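Local coordinates for putative sugar binding protein (Bacteroides vulgatus ATCC 8482, PDB 3KEZ) that probably binds sugars at the outer membrane for nutrient capture, as a member of the SusD family, and carries a bound calcium ion, at residues F188-V193 / L256-N261; G29-M34 / L120-M125; Y231-N236 / P252-F257. All blocks are in the same frame, centred on the assembly; numbering follows the deposited sequence.

Contact 1 (F188-V193 / L256-N261). With CA (calcium ion), chain C.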
ATOM      1  N   PHE A 188       9.808  -6.627  16.830  1.00 14.14           N
ATOM      2  CA  PHE A 188       9.421  -7.463  15.684  1.00 14.16           C
ATOM      3  C   PHE A 188       8.132  -8.232  16.002  1.00 13.94           C
ATOM      4  O   PHE A 188       7.951  -8.751  17.102  1.00 14.65           O
ATOM      5  CB  PHE A 188      10.558  -8.432  15.335  1.00 12.79           C
ATOM      6  CG  PHE A 188      10.288  -9.257  14.130  1.00  8.45           C
ATOM      7  CD1 PHE A 188      10.588  -8.776  12.883  1.00 15.79           C
ATOM      8  CD2 PHE A 188       9.719 -10.516  14.251  1.00 19.63           C
ATOM      9  CE1 PHE A 188      10.359  -9.534  11.765  1.00 11.85           C
ATOM     10  CE2 PHE A 188       9.453 -11.291  13.136  1.00 19.02           C
ATOM     11  CZ  PHE A 188       9.767 -10.815  11.891  1.00 17.21           C
ATOM     12  N   ASN A 189       7.206  -8.249  15.065  1.00 14.41           N
ATOM     13  CA  ASN A 189       5.892  -8.852  15.297  1.00 15.73           C
ATOM     14  C   ASN A 189       5.346  -9.358  13.984  1.00 12.96           C
ATOM     15  O   ASN A 189       4.712  -8.639  13.214  1.00 12.91           O
ATOM     16  CB  ASN A 189       4.938  -7.870  15.960  1.00 13.62           C
ATOM     17  CG  ASN A 189       3.784  -8.550  16.656  1.00 15.00           C
ATOM     18  OD1 ASN A 189       3.652  -9.789  16.650  1.00 17.78           O
ATOM     19  ND2 ASN A 189       2.902  -7.733  17.243  1.00 12.85           N
ATOM     20  N   LYS A 190       5.629 -10.634  13.765  1.00 16.04           N
ATOM     21  CA  LYS A 190       5.504 -11.290  12.471  1.00 17.15           C
ATOM     22  C   LYS A 190       4.073 -11.287  12.013  1.00 13.72           C
ATOM     23  O   LYS A 190       3.196 -11.824  12.703  1.00 13.27           O
ATOM     24  CB  LYS A 190       5.943 -12.754  12.646  1.00 19.90           C
ATOM     25  CG  LYS A 190       5.842 -13.617  11.437  1.00 21.76           C
ATOM     26  CD  LYS A 190       6.876 -13.251  10.436  1.00 18.09           C
ATOM     27  CE  LYS A 190       6.911 -14.281   9.317  1.00 14.29           C
ATOM     28  NZ  LYS A 190       8.021 -13.943   8.388  1.00 21.09           N
ATOM     29  N   GLY A 191       3.818 -10.710  10.846  1.00 14.12           N
ATOM     30  CA  GLY A 191       2.446 -10.679  10.332  1.00 13.17           C
ATOM     31  C   GLY A 191       1.539  -9.694  11.051  1.00 13.86           C
ATOM     32  O   GLY A 191       0.334  -9.671  10.788  1.00 12.18           O
ATOM     33  N   LYS A 192       2.107  -8.847  11.920  1.00 12.06           N
ATOM     34  CA  LYS A 192       1.300  -7.827  12.628  1.00 13.78           C
ATOM     35  C   LYS A 192       1.895  -6.423  12.460  1.00 12.36           C
ATOM     36  O   LYS A 192       3.084  -6.282  12.175  1.00 13.68           O
ATOM     37  CB  LYS A 192       1.162  -8.202  14.107  1.00 11.47           C
ATOM     38  CG  LYS A 192       0.447  -9.560  14.294  1.00 17.23           C
ATOM     39  CD  LYS A 192       0.156  -9.879  15.752  1.00 26.90           C
ATOM     40  CE  LYS A 192      -0.443 -11.276  15.890  1.00 28.41           C
ATOM     41  NZ  LYS A 192      -1.288 -11.584  14.713  1.00 29.51           N
ATOM     42  N   VAL A 193       1.067  -5.390  12.651  1.00 11.18           N
ATOM     43  CA  VAL A 193       1.559  -3.995  12.619  1.00  7.61           C
ATOM     44  C   VAL A 193       2.304  -3.655  13.870  1.00 10.49           C
ATOM     45  O   VAL A 193       1.855  -4.000  14.977  1.00 14.93           O
ATOM     46  CB  VAL A 193       0.394  -3.004  12.410  1.00 10.15           C
ATOM     47  CG1 VAL A 193       0.888  -1.577  12.456  1.00  5.76           C
ATOM     48  CG2 VAL A 193      -0.242  -3.330  11.111  1.00 11.94           C
ATOM     49  N   LEU A 256       8.416  -4.196   7.435  1.00 14.41           N
ATOM     50  CA  LEU A 256       7.919  -3.682   8.688  1.00 12.77           C
ATOM     51  C   LEU A 256       6.480  -4.139   8.933  1.00 13.60           C
ATOM     52  O   LEU A 256       6.011  -4.195  10.076  1.00 11.96           O
ATOM     53  CB  LEU A 256       8.020  -2.159   8.689  1.00 14.46           C
ATOM     54  CG  LEU A 256       9.398  -1.550   8.420  1.00  8.99           C
ATOM     55  CD1 LEU A 256       9.331   0.046   8.407  1.00  5.31           C
ATOM     56  CD2 LEU A 256      10.441  -2.015   9.461  1.00 13.31           C
ATOM     57  N   PHE A 257       5.756  -4.433   7.864  1.00 12.99           N
ATOM     58  CA  PHE A 257       4.464  -5.091   8.007  1.00 14.49           C
ATOM     59  C   PHE A 257       4.259  -6.028   6.840  1.00 14.35           C
ATOM     60  O   PHE A 257       4.247  -5.608   5.672  1.00 11.69           O
ATOM     61  CB  PHE A 257       3.327  -4.082   8.118  1.00 14.52           C
ATOM     62  CG  PHE A 257       1.936  -4.708   8.205  1.00 13.82           C
ATOM     63  CD1 PHE A 257       1.692  -5.817   9.010  1.00 14.31           C
ATOM     64  CD2 PHE A 257       0.867  -4.125   7.551  1.00 19.50           C
ATOM     65  CE1 PHE A 257       0.437  -6.357   9.119  1.00 15.63           C
ATOM     66  CE2 PHE A 257      -0.414  -4.667   7.646  1.00 28.22           C
ATOM     67  CZ  PHE A 257      -0.627  -5.795   8.449  1.00 18.43           C
ATOM     68  N   GLU A 258       4.102  -7.303   7.196  1.00 11.65           N
ATOM     69  CA  GLU A 258       4.020  -8.418   6.263  1.00 13.57           C
ATOM     70  C   GLU A 258       2.627  -9.066   6.400  1.00 13.33           C
ATOM     71  O   GLU A 258       2.168  -9.306   7.518  1.00 13.23           O
ATOM     72  CB  GLU A 258       5.144  -9.422   6.594  1.00 17.13           C
ATOM     73  CG  GLU A 258       5.266 -10.572   5.601  1.00 16.31           C
ATOM     74  CD  GLU A 258       6.517 -11.424   5.778  1.00 21.54           C
ATOM     75  OE1 GLU A 258       7.000 -11.625   6.910  1.00 21.21           O
ATOM     76  OE2 GLU A 258       6.989 -11.923   4.764  1.00 12.83           O
ATOM     77  N   ILE A 259       1.918  -9.246   5.276  1.00 11.37           N
ATOM     78  CA  ILE A 259       0.770 -10.134   5.239  1.00 13.07           C
ATOM     79  C   ILE A 259       1.333 -11.547   5.087  1.00 15.40           C
ATOM     80  O   ILE A 259       2.066 -11.835   4.110  1.00 13.42           O
ATOM     81  CB  ILE A 259      -0.233  -9.837   4.085  1.00 12.01           C
ATOM     82  CG1 ILE A 259      -0.763  -8.386   4.131  1.00 15.60           C
ATOM     83  CG2 ILE A 259      -1.369 -10.863   4.070  1.00 15.70           C
ATOM     84  CD1 ILE A 259      -1.514  -7.989   5.427  1.00 12.39           C
ATOM     85  N   VAL A 260       1.016 -12.407   6.061  1.00 13.80           N
ATOM     86  CA  VAL A 260       1.459 -13.803   6.086  1.00 13.23           C
ATOM     87  C   VAL A 260       0.377 -14.718   5.499  1.00 13.59           C
ATOM     88  O   VAL A 260      -0.737 -14.804   6.029  1.00 12.12           O
ATOM     89  CB  VAL A 260       1.811 -14.263   7.510  1.00 14.59           C
ATOM     90  CG1 VAL A 260       2.216 -15.749   7.523  1.00 17.09           C
ATOM     91  CG2 VAL A 260       2.960 -13.390   8.075  1.00 15.60           C
ATOM     92  N   ASN A 261       0.709 -15.345   4.384  1.00 10.44           N
ATOM     93  CA  ASN A 261      -0.128 -16.346   3.722  1.00 13.58           C
ATOM     94  C   ASN A 261       0.515 -17.730   3.876  1.00 15.95           C
ATOM     95  O   ASN A 261       1.736 -17.882   3.736  1.00 16.40           O
ATOM     96  CB  ASN A 261      -0.269 -15.973   2.229  1.00 11.98           C
ATOM     97  CG  ASN A 261      -1.107 -14.715   2.023  1.00 15.83           C
ATOM     98  OD1 ASN A 261      -2.108 -14.523   2.712  1.00 14.19           O
ATOM     99  ND2 ASN A 261      -0.693 -13.839   1.084  1.00  8.63           N
TER
HETATM  100 CA    CA C 501       3.858 -17.541   2.619  1.00 31.50          CA
HETATM  101  O   HOH W   1       4.639  -7.840   9.929  1.00 15.03           O
HETATM  102  O   HOH W   2      -0.640 -11.374   8.428  1.00 16.39           O
HETATM  103  O   HOH W   3       5.019 -18.231   4.835  1.00 14.45           O
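Lys190 NZ is gripped three times: by a salt bridge to Glu258 OE1 at 2.9 Å, by a second salt bridge to Asp246, and by the carbonyl oxygen of Ala247. Its chain leaves anti to the backbone N and bends once, at chi2 (71°), which lays it obliquely across Glu258, so that NZ meets OE1 from above the carboxylate plane. The other oxygen of Glu258 accepts from the side-chain ND2 of Asn331, whose OD1 binds calcium, making Glu258 a second-shell residue of that site; the nearby ammonium would probably favour its ionised form.

Around Lys190, residues Asn189 to Lys192 form a type II turn closed by Lys192 N to Asn189 O (2.9 Å). Gly191, at its third position with positive phi (74°), has Val260 CG2 at 3.6 Å from its CA, and any CB would clash with that methyl. The same CA directs a nearly straight C-H at Glu258 O (3.1 Å), a buried carbonyl that finds no conventional partner. Two waters stitch the backbones: one accepts from Glu258 N and donates to Lys192 O, the other joins Gly191 O to Val260 N. Farther along, Val193 CG2 sits centrally over one face of the Phe257 ring, 3.5 Å from the centroid, in a CH-pi contact, while Gly191 O lies at the ring edge.

Leu256 and Phe257 form a classic beta bulge against Ile335 of strand 332-336, and beyond the strand Asn261 O binds calcium at 2.4 Å, in a site shared with Gln322, Glu325, Asp329, Asn331 and a water.

Contact 2 (G29-M34 / L120-M125)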
ATOM      1  N   GLY A  29      -9.024 -12.134  13.695  1.00 10.12           N
ATOM      2  CA  GLY A  29     -10.037 -12.040  12.651  1.00 13.95           C
ATOM      3  C   GLY A  29      -9.744 -10.932  11.655  1.00 15.25           C
ATOM      4  O   GLY A  29      -9.896 -11.124  10.446  1.00 12.23           O
ATOM      5  N   ILE A  30      -9.307  -9.770  12.163  1.00 13.37           N
ATOM      6  CA  ILE A  30      -9.001  -8.622  11.297  1.00 11.54           C
ATOM      7  C   ILE A  30      -7.854  -9.000  10.319  1.00 11.24           C
ATOM      8  O   ILE A  30      -7.988  -8.862   9.135  1.00 12.78           O
ATOM      9  CB  ILE A  30      -8.660  -7.348  12.133  1.00 11.79           C
ATOM     10  CG1 ILE A  30      -9.932  -6.770  12.783  1.00 14.37           C
ATOM     11  CG2 ILE A  30      -7.973  -6.313  11.284  1.00  6.58           C
ATOM     12  CD1 ILE A  30      -9.689  -5.987  14.102  1.00 12.78           C
ATOM     13  N   TYR A  31      -6.768  -9.556  10.844  1.00 13.56           N
ATOM     14  CA  TYR A  31      -5.620  -9.907  10.030  1.00 13.45           C
ATOM     15  C   TYR A  31      -6.042 -10.979   9.030  1.00 12.66           C
ATOM     16  O   TYR A  31      -5.658 -10.917   7.873  1.00 10.05           O
ATOM     17  CB  TYR A  31      -4.446 -10.386  10.906  1.00 13.67           C
ATOM     18  CG  TYR A  31      -3.719  -9.237  11.592  1.00 12.89           C
ATOM     19  CD1 TYR A  31      -3.008  -8.278  10.848  1.00 14.22           C
ATOM     20  CD2 TYR A  31      -3.723  -9.116  12.972  1.00 11.09           C
ATOM     21  CE1 TYR A  31      -2.332  -7.227  11.467  1.00 11.17           C
ATOM     22  CE2 TYR A  31      -3.035  -8.047  13.621  1.00 13.82           C
ATOM     23  CZ  TYR A  31      -2.359  -7.102  12.847  1.00 12.16           C
ATOM     24  OH  TYR A  31      -1.698  -6.061  13.462  1.00 10.86           O
ATOM     25  N   SER A  32      -6.901 -11.914   9.434  1.00 13.78           N
ATOM     26  CA  SER A  32      -7.354 -12.962   8.510  0.50 14.92           C
ATOM     27  C   SER A  32      -8.139 -12.334   7.343  1.00 16.48           C
ATOM     28  O   SER A  32      -7.944 -12.713   6.171  1.00 14.66           O
ATOM     29  CB  SER A  32      -8.179 -14.028   9.246  0.50 15.47           C
ATOM     30  OG  SER A  32      -8.819 -14.894   8.331  0.50 14.16           O
ATOM     31  N   THR A  33      -8.987 -11.351   7.659  1.00 13.79           N
ATOM     32  CA  THR A  33      -9.700 -10.575   6.625  1.00 13.69           C
ATOM     33  C   THR A  33      -8.752  -9.832   5.672  1.00 14.58           C
ATOM     34  O   THR A  33      -8.942  -9.854   4.443  1.00 10.68           O
ATOM     35  CB  THR A  33     -10.721  -9.573   7.276  1.00 14.36           C
ATOM     36  OG1 THR A  33     -11.629 -10.314   8.108  1.00 14.93           O
ATOM     37  CG2 THR A  33     -11.502  -8.763   6.223  1.00 14.33           C
HETATM   38  N   MSE A  34      -7.727  -9.197   6.236  1.00  9.96           N
HETATM   39  CA  MSE A  34      -6.737  -8.475   5.443  1.00 11.57           C
HETATM   40  C   MSE A  34      -5.973  -9.373   4.498  1.00 11.70           C
HETATM   41  O   MSE A  34      -5.491  -8.888   3.479  1.00 10.90           O
HETATM   42  CB  MSE A  34      -5.712  -7.776   6.365  1.00 12.13           C
HETATM   43  CG  MSE A  34      -6.343  -6.702   7.226  1.00 13.24           C
HETATM   44 SE   MSE A  34      -5.178  -5.936   8.523  0.75  3.07          SE
HETATM   45  CE  MSE A  34      -4.202  -4.891   7.324  1.00 12.30           C
ATOM     46  N   LEU A 120      -5.913   0.853  16.178  1.00  8.78           N
ATOM     47  CA  LEU A 120      -5.818   2.229  15.700  1.00  8.51           C
ATOM     48  C   LEU A 120      -5.063   2.330  14.356  1.00  9.66           C
ATOM     49  O   LEU A 120      -5.544   2.976  13.444  1.00  8.58           O
ATOM     50  CB  LEU A 120      -5.129   3.121  16.739  1.00  6.89           C
ATOM     51  CG  LEU A 120      -6.031   3.512  17.916  1.00  7.71           C
ATOM     52  CD1 LEU A 120      -5.234   4.063  19.083  1.00 13.55           C
ATOM     53  CD2 LEU A 120      -7.076   4.532  17.422  1.00 10.61           C
ATOM     54  N   ALA A 121      -3.889   1.702  14.254  1.00  8.51           N
ATOM     55  CA  ALA A 121      -3.133   1.720  13.011  1.00 10.31           C
ATOM     56  C   ALA A 121      -3.899   1.121  11.838  1.00 10.08           C
ATOM     57  O   ALA A 121      -3.947   1.694  10.753  1.00 11.02           O
ATOM     58  CB  ALA A 121      -1.764   1.025  13.208  1.00 11.19           C
ATOM     59  N   ILE A 122      -4.546  -0.014  12.075  1.00  9.10           N
ATOM     60  CA  ILE A 122      -5.343  -0.694  11.094  1.00 10.60           C
ATOM     61  C   ILE A 122      -6.535   0.162  10.669  1.00 12.46           C
ATOM     62  O   ILE A 122      -6.777   0.289   9.506  1.00  9.67           O
ATOM     63  CB  ILE A 122      -5.779  -2.093  11.583  1.00 10.80           C
ATOM     64  CG1 ILE A 122      -4.544  -2.997  11.635  1.00 10.94           C
ATOM     65  CG2 ILE A 122      -6.770  -2.765  10.633  1.00  7.92           C
ATOM     66  CD1 ILE A 122      -4.720  -4.310  12.425  1.00 10.13           C
ATOM     67  N   ARG A 123      -7.238   0.792  11.606  1.00 11.49           N
ATOM     68  CA  ARG A 123      -8.349   1.665  11.233  1.00  8.85           C
ATOM     69  C   ARG A 123      -7.882   2.830  10.362  1.00 10.39           C
ATOM     70  O   ARG A 123      -8.572   3.199   9.423  1.00  9.24           O
ATOM     71  CB  ARG A 123      -9.121   2.185  12.450  1.00  8.07           C
ATOM     72  CG  ARG A 123     -10.439   2.886  12.072  1.00  7.41           C
ATOM     73  CD  ARG A 123     -11.300   3.105  13.312  1.00 13.27           C
ATOM     74  NE  ARG A 123     -10.707   4.098  14.207  1.00  8.88           N
ATOM     75  CZ  ARG A 123     -11.196   4.467  15.394  1.00  6.72           C
ATOM     76  NH1 ARG A 123     -12.320   3.926  15.865  1.00  8.01           N
ATOM     77  NH2 ARG A 123     -10.561   5.405  16.097  1.00  9.08           N
ATOM     78  N   GLY A 124      -6.731   3.422  10.709  1.00 11.63           N
ATOM     79  CA  GLY A 124      -6.146   4.502   9.917  1.00 12.37           C
ATOM     80  C   GLY A 124      -5.776   4.051   8.506  1.00 11.42           C
ATOM     81  O   GLY A 124      -6.067   4.745   7.531  1.00 13.92           O
HETATM   82  N   MSE A 125      -5.113   2.893   8.413  1.00 11.60           N
HETATM   83  CA  MSE A 125      -4.786   2.281   7.140  1.00 10.44           C
HETATM   84  C   MSE A 125      -6.019   2.049   6.310  1.00  9.82           C
HETATM   85  O   MSE A 125      -6.050   2.370   5.108  1.00  9.41           O
HETATM   86  CB  MSE A 125      -4.043   0.961   7.354  1.00  8.96           C
HETATM   87  CG  MSE A 125      -3.638   0.282   6.076  1.00 11.75           C
HETATM   88 SE   MSE A 125      -2.916  -1.487   6.508  0.75 11.66          SE
HETATM   89  CE  MSE A 125      -1.516  -0.955   7.764  1.00 16.33           C
TER
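Segments 29-34 and 120-125 are both helical and run in roughly the same direction, their axes 31° apart and no closer than 12.2 Å. Ile30 and Ile122 are the nearest residues along the backbone, with 8.7 Å between their CA atoms. At this spacing the gap is bridged by side chains alone.

Ile122 lies at the middle and uses both its branches. Its CG2, which stands anti to the backbone N, meets Ile30 CG2 methyl to methyl at 3.8 Å and also faces the selenium of Met34, 4.1 Å from SE. Its CD1 reaches the phenol end of Tyr31, 3.7 Å from CZ, approaching the ring obliquely. One turn on, Met34 and Met125, both present as selenomethionine, cross obliquely; each chain bends only at chi3, and Met34 CE comes to 3.7 Å from Met125 SE. Phe257 of strand 255-259 packs against Tyr31, Met34 and Met125, while Ile88 and Cys92 of helix 80-96 touch Ile122. The Tyr31 hydroxyl finds its polar partners in Gln118, on the same helix as Ile122, and in the backbone N of Val193.

No hydrogen bond links the two segments. Cohesion between them therefore rests on dispersion among methyl groups, selenium and the phenol end of Tyr31, all buried, and the Tyr31 hydroxyl adds a directional link between the helices just beyond, at Gln118.

Contact 3 (Y231-N236 / P252-F257)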
ATOM      1  N   TYR A 231      16.144  -4.128  12.004  1.00 13.12           N
ATOM      2  CA  TYR A 231      15.738  -4.106  10.616  1.00 11.34           C
ATOM      3  C   TYR A 231      16.826  -3.379   9.823  1.00 11.88           C
ATOM      4  O   TYR A 231      17.526  -2.525  10.326  1.00 12.77           O
ATOM      5  CB  TYR A 231      14.407  -3.383  10.451  1.00 12.19           C
ATOM      6  CG  TYR A 231      13.185  -3.976  11.130  1.00 10.44           C
ATOM      7  CD1 TYR A 231      12.835  -3.597  12.427  1.00 14.33           C
ATOM      8  CD2 TYR A 231      12.324  -4.844  10.453  1.00 12.19           C
ATOM      9  CE1 TYR A 231      11.672  -4.084  13.050  1.00 10.50           C
ATOM     10  CE2 TYR A 231      11.152  -5.343  11.070  1.00  7.92           C
ATOM     11  CZ  TYR A 231      10.832  -4.950  12.356  1.00  7.93           C
ATOM     12  OH  TYR A 231       9.706  -5.413  12.972  1.00  8.30           O
ATOM     13  N   ALA A 232      17.006  -3.758   8.574  1.00 11.71           N
ATOM     14  CA  ALA A 232      18.000  -3.117   7.756  1.00 10.89           C
ATOM     15  C   ALA A 232      17.543  -3.305   6.329  1.00 11.43           C
ATOM     16  O   ALA A 232      16.912  -4.314   5.994  1.00 11.34           O
ATOM     17  CB  ALA A 232      19.414  -3.720   8.018  1.00 10.27           C
ATOM     18  N   LEU A 233      17.814  -2.312   5.496  1.00 11.66           N
ATOM     19  CA  LEU A 233      17.600  -2.429   4.069  1.00  9.78           C
ATOM     20  C   LEU A 233      18.308  -3.689   3.570  1.00 12.63           C
ATOM     21  O   LEU A 233      19.462  -3.982   3.947  1.00 10.24           O
ATOM     22  CB  LEU A 233      18.152  -1.199   3.328  1.00 11.11           C
ATOM     23  CG  LEU A 233      17.478   0.180   3.491  1.00 13.73           C
ATOM     24  CD1 LEU A 233      18.272   1.252   2.658  1.00 12.43           C
ATOM     25  CD2 LEU A 233      16.044   0.125   3.102  1.00  7.62           C
ATOM     26  N   TRP A 234      17.602  -4.446   2.746  1.00 13.16           N
ATOM     27  CA  TRP A 234      18.203  -5.610   2.075  1.00 13.78           C
ATOM     28  C   TRP A 234      19.426  -5.172   1.282  1.00 12.46           C
ATOM     29  O   TRP A 234      19.352  -4.215   0.510  1.00 12.26           O
ATOM     30  CB  TRP A 234      17.185  -6.266   1.124  1.00 10.89           C
ATOM     31  CG  TRP A 234      16.092  -7.030   1.817  1.00 10.15           C
ATOM     32  CD1 TRP A 234      16.202  -7.796   2.957  1.00 10.69           C
ATOM     33  CD2 TRP A 234      14.744  -7.127   1.406  1.00  6.51           C
ATOM     34  NE1 TRP A 234      14.973  -8.341   3.281  1.00 11.02           N
ATOM     35  CE2 TRP A 234      14.064  -7.932   2.348  1.00  6.24           C
ATOM     36  CE3 TRP A 234      14.012  -6.578   0.346  1.00  8.10           C
ATOM     37  CZ2 TRP A 234      12.724  -8.212   2.239  1.00 12.27           C
ATOM     38  CZ3 TRP A 234      12.695  -6.869   0.254  1.00 16.81           C
ATOM     39  CH2 TRP A 234      12.062  -7.679   1.183  1.00 15.62           C
ATOM     40  N   THR A 235      20.548  -5.864   1.455  1.00  9.75           N
ATOM     41  CA  THR A 235      21.750  -5.536   0.693  1.00 11.07           C
ATOM     42  C   THR A 235      21.539  -5.766  -0.811  1.00  9.88           C
ATOM     43  O   THR A 235      20.606  -6.463  -1.242  1.00 11.11           O
ATOM     44  CB  THR A 235      22.956  -6.366   1.128  1.00 12.74           C
ATOM     45  OG1 THR A 235      22.722  -7.731   0.774  1.00 11.52           O
ATOM     46  CG2 THR A 235      23.202  -6.259   2.655  1.00 10.24           C
ATOM     47  N   ASN A 236      22.408  -5.173  -1.608  1.00 10.14           N
ATOM     48  CA  ASN A 236      22.426  -5.435  -3.054  1.00 11.78           C
ATOM     49  C   ASN A 236      22.482  -6.946  -3.328  1.00 11.33           C
ATOM     50  O   ASN A 236      21.755  -7.461  -4.155  1.00 11.09           O
ATOM     51  CB  ASN A 236      23.624  -4.709  -3.659  1.00 12.26           C
ATOM     52  CG  ASN A 236      23.780  -4.938  -5.121  1.00 13.85           C
ATOM     53  OD1 ASN A 236      24.535  -5.835  -5.527  1.00 15.93           O
ATOM     54  ND2 ASN A 236      23.118  -4.114  -5.940  1.00  7.78           N
ATOM     55  N   PRO A 252      15.281  -9.680  10.880  1.00 16.47           N
ATOM     56  CA  PRO A 252      14.005  -9.077  10.420  1.00 16.63           C
ATOM     57  C   PRO A 252      13.926  -8.690   8.968  1.00 15.54           C
ATOM     58  O   PRO A 252      12.819  -8.453   8.446  1.00 13.41           O
ATOM     59  CB  PRO A 252      13.867  -7.818  11.258  1.00 16.54           C
ATOM     60  CG  PRO A 252      14.939  -7.806  12.221  1.00 18.83           C
ATOM     61  CD  PRO A 252      15.902  -8.928  11.974  1.00 13.20           C
ATOM     62  N   GLY A 253      15.080  -8.544   8.314  1.00 13.01           N
ATOM     63  CA  GLY A 253      15.073  -7.954   6.993  1.00 13.88           C
ATOM     64  C   GLY A 253      14.562  -6.519   7.036  1.00 12.17           C
ATOM     65  O   GLY A 253      14.819  -5.770   7.999  1.00 11.08           O
ATOM     66  N   GLU A 254      13.815  -6.132   6.010  1.00 10.57           N
ATOM     67  CA  GLU A 254      13.317  -4.785   5.966  1.00 14.09           C
ATOM     68  C   GLU A 254      11.810  -4.658   5.931  1.00 12.35           C
ATOM     69  O   GLU A 254      11.321  -3.545   5.912  1.00 11.31           O
ATOM     70  CB  GLU A 254      13.935  -3.995   4.796  1.00 15.87           C
ATOM     71  CG  GLU A 254      13.521  -4.400   3.382  1.00 10.96           C
ATOM     72  CD  GLU A 254      13.938  -3.346   2.365  1.00 10.61           C
ATOM     73  OE1 GLU A 254      15.120  -3.344   1.926  1.00 12.66           O
ATOM     74  OE2 GLU A 254      13.063  -2.544   1.967  1.00 11.95           O
ATOM     75  N   ILE A 255      11.070  -5.766   5.898  1.00 10.93           N
ATOM     76  CA  ILE A 255       9.594  -5.649   5.913  1.00 10.09           C
ATOM     77  C   ILE A 255       9.073  -5.342   7.321  1.00 14.14           C
ATOM     78  O   ILE A 255       9.237  -6.137   8.256  1.00 12.79           O
ATOM     79  CB  ILE A 255       8.861  -6.883   5.390  1.00  9.97           C
ATOM     80  CG1 ILE A 255       9.295  -7.218   3.937  1.00 10.67           C
ATOM     81  CG2 ILE A 255       7.318  -6.648   5.509  1.00 12.75           C
ATOM     82  CD1 ILE A 255       9.032  -8.701   3.517  1.00 11.81           C
ATOM     83  N   LEU A 256       8.416  -4.196   7.435  1.00 14.41           N
ATOM     84  CA  LEU A 256       7.919  -3.682   8.688  1.00 12.77           C
ATOM     85  C   LEU A 256       6.480  -4.139   8.933  1.00 13.60           C
ATOM     86  O   LEU A 256       6.011  -4.195  10.076  1.00 11.96           O
ATOM     87  CB  LEU A 256       8.020  -2.159   8.689  1.00 14.46           C
ATOM     88  CG  LEU A 256       9.398  -1.550   8.420  1.00  8.99           C
ATOM     89  CD1 LEU A 256       9.331   0.046   8.407  1.00  5.31           C
ATOM     90  CD2 LEU A 256      10.441  -2.015   9.461  1.00 13.31           C
ATOM     91  N   PHE A 257       5.756  -4.433   7.864  1.00 12.99           N
ATOM     92  CA  PHE A 257       4.464  -5.091   8.007  1.00 14.49           C
ATOM     93  C   PHE A 257       4.259  -6.028   6.840  1.00 14.35           C
ATOM     94  O   PHE A 257       4.247  -5.608   5.672  1.00 11.69           O
ATOM     95  CB  PHE A 257       3.327  -4.082   8.118  1.00 14.52           C
ATOM     96  CG  PHE A 257       1.936  -4.708   8.205  1.00 13.82           C
ATOM     97  CD1 PHE A 257       1.692  -5.817   9.010  1.00 14.31           C
ATOM     98  CD2 PHE A 257       0.867  -4.125   7.551  1.00 19.50           C
ATOM     99  CE1 PHE A 257       0.437  -6.357   9.119  1.00 15.63           C
ATOM    100  CE2 PHE A 257      -0.414  -4.667   7.646  1.00 28.22           C
ATOM    101  CZ  PHE A 257      -0.627  -5.795   8.449  1.00 18.43           C
TER
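Two backbone N-H groups of segment 231-236 reach across to segment 252-257. Ala232 N donates to Gly253 O at 3.0 Å, from above the carbonyl plane, and Trp234 N donates to Glu254 OE1 at 2.8 Å, nearly straight (160°) and on the anti lone pair.

Between and beside these bonds the side chains interleave. The Tyr231 ring is sandwiched by CH-pi contacts: Pro252 CB lies over one face, 3.4 Å from Tyr231 CD2, and Leu256 CD2 over the other, 3.7 Å from the centroid. Gly253 O and Ile255 O line its edge. Glu254 takes the crowded first torsion (chi1 69°), which brings CG over the centre of the six-membered ring of Trp234, 3.7 Å from the centroid; the extended remainder carries OE1 to the backbone N-H of Trp234. Gly253 lies close by the indole, and a CB there would run into Trp234 NE1; the far end of the indole meets Ile255, with CH2 at 3.9 Å from CG1. An alanine in place of Trp234 would take away the surface under Glu254 CG and beside Ile255, and would probably leave that carboxylate less firmly positioned.

Farther out, Arg367 pairs with Glu254 OE1 and Trp234 O, while OE2 is held by Ser338 and Arg336, so the acid is likely to be ionised. Trp243 meets the indole edge-to-face. The whole lies with Tyr231 against Trp196 and Leu256 against Ala197 of helix 195-209, and with Leu233 against helix 337-350, which directly follows strand 332-336, the antiparallel partner of strand 255-259.

In the fold
Contacts 1 and 3 use overlapping parts of strand 255-259, sharing Leu256 and Phe257, with centres about 12 Å apart. The corner at these residues turns Leu256 to Tyr231 in contact 3 and Phe257 to Val193 in contact 1. Phe257 also carries the strand into contact 2, its CE1 3.7 Å from Tyr31 CE1; the centres of contacts 1 and 2 are about 12 Å apart, against 22 Å for contacts 2 and 3. Loop 188-193 joins both others, with Phe188 CA 3.4 Å from Tyr231 OH and Val193 N 3.0 Å from Tyr31 OH, probably a hydrogen bond. Contact 1 alone supplies a calcium ligand; the ion lies about 10 Å from the Ile255 side chain and 14 Å from that of Tyr31.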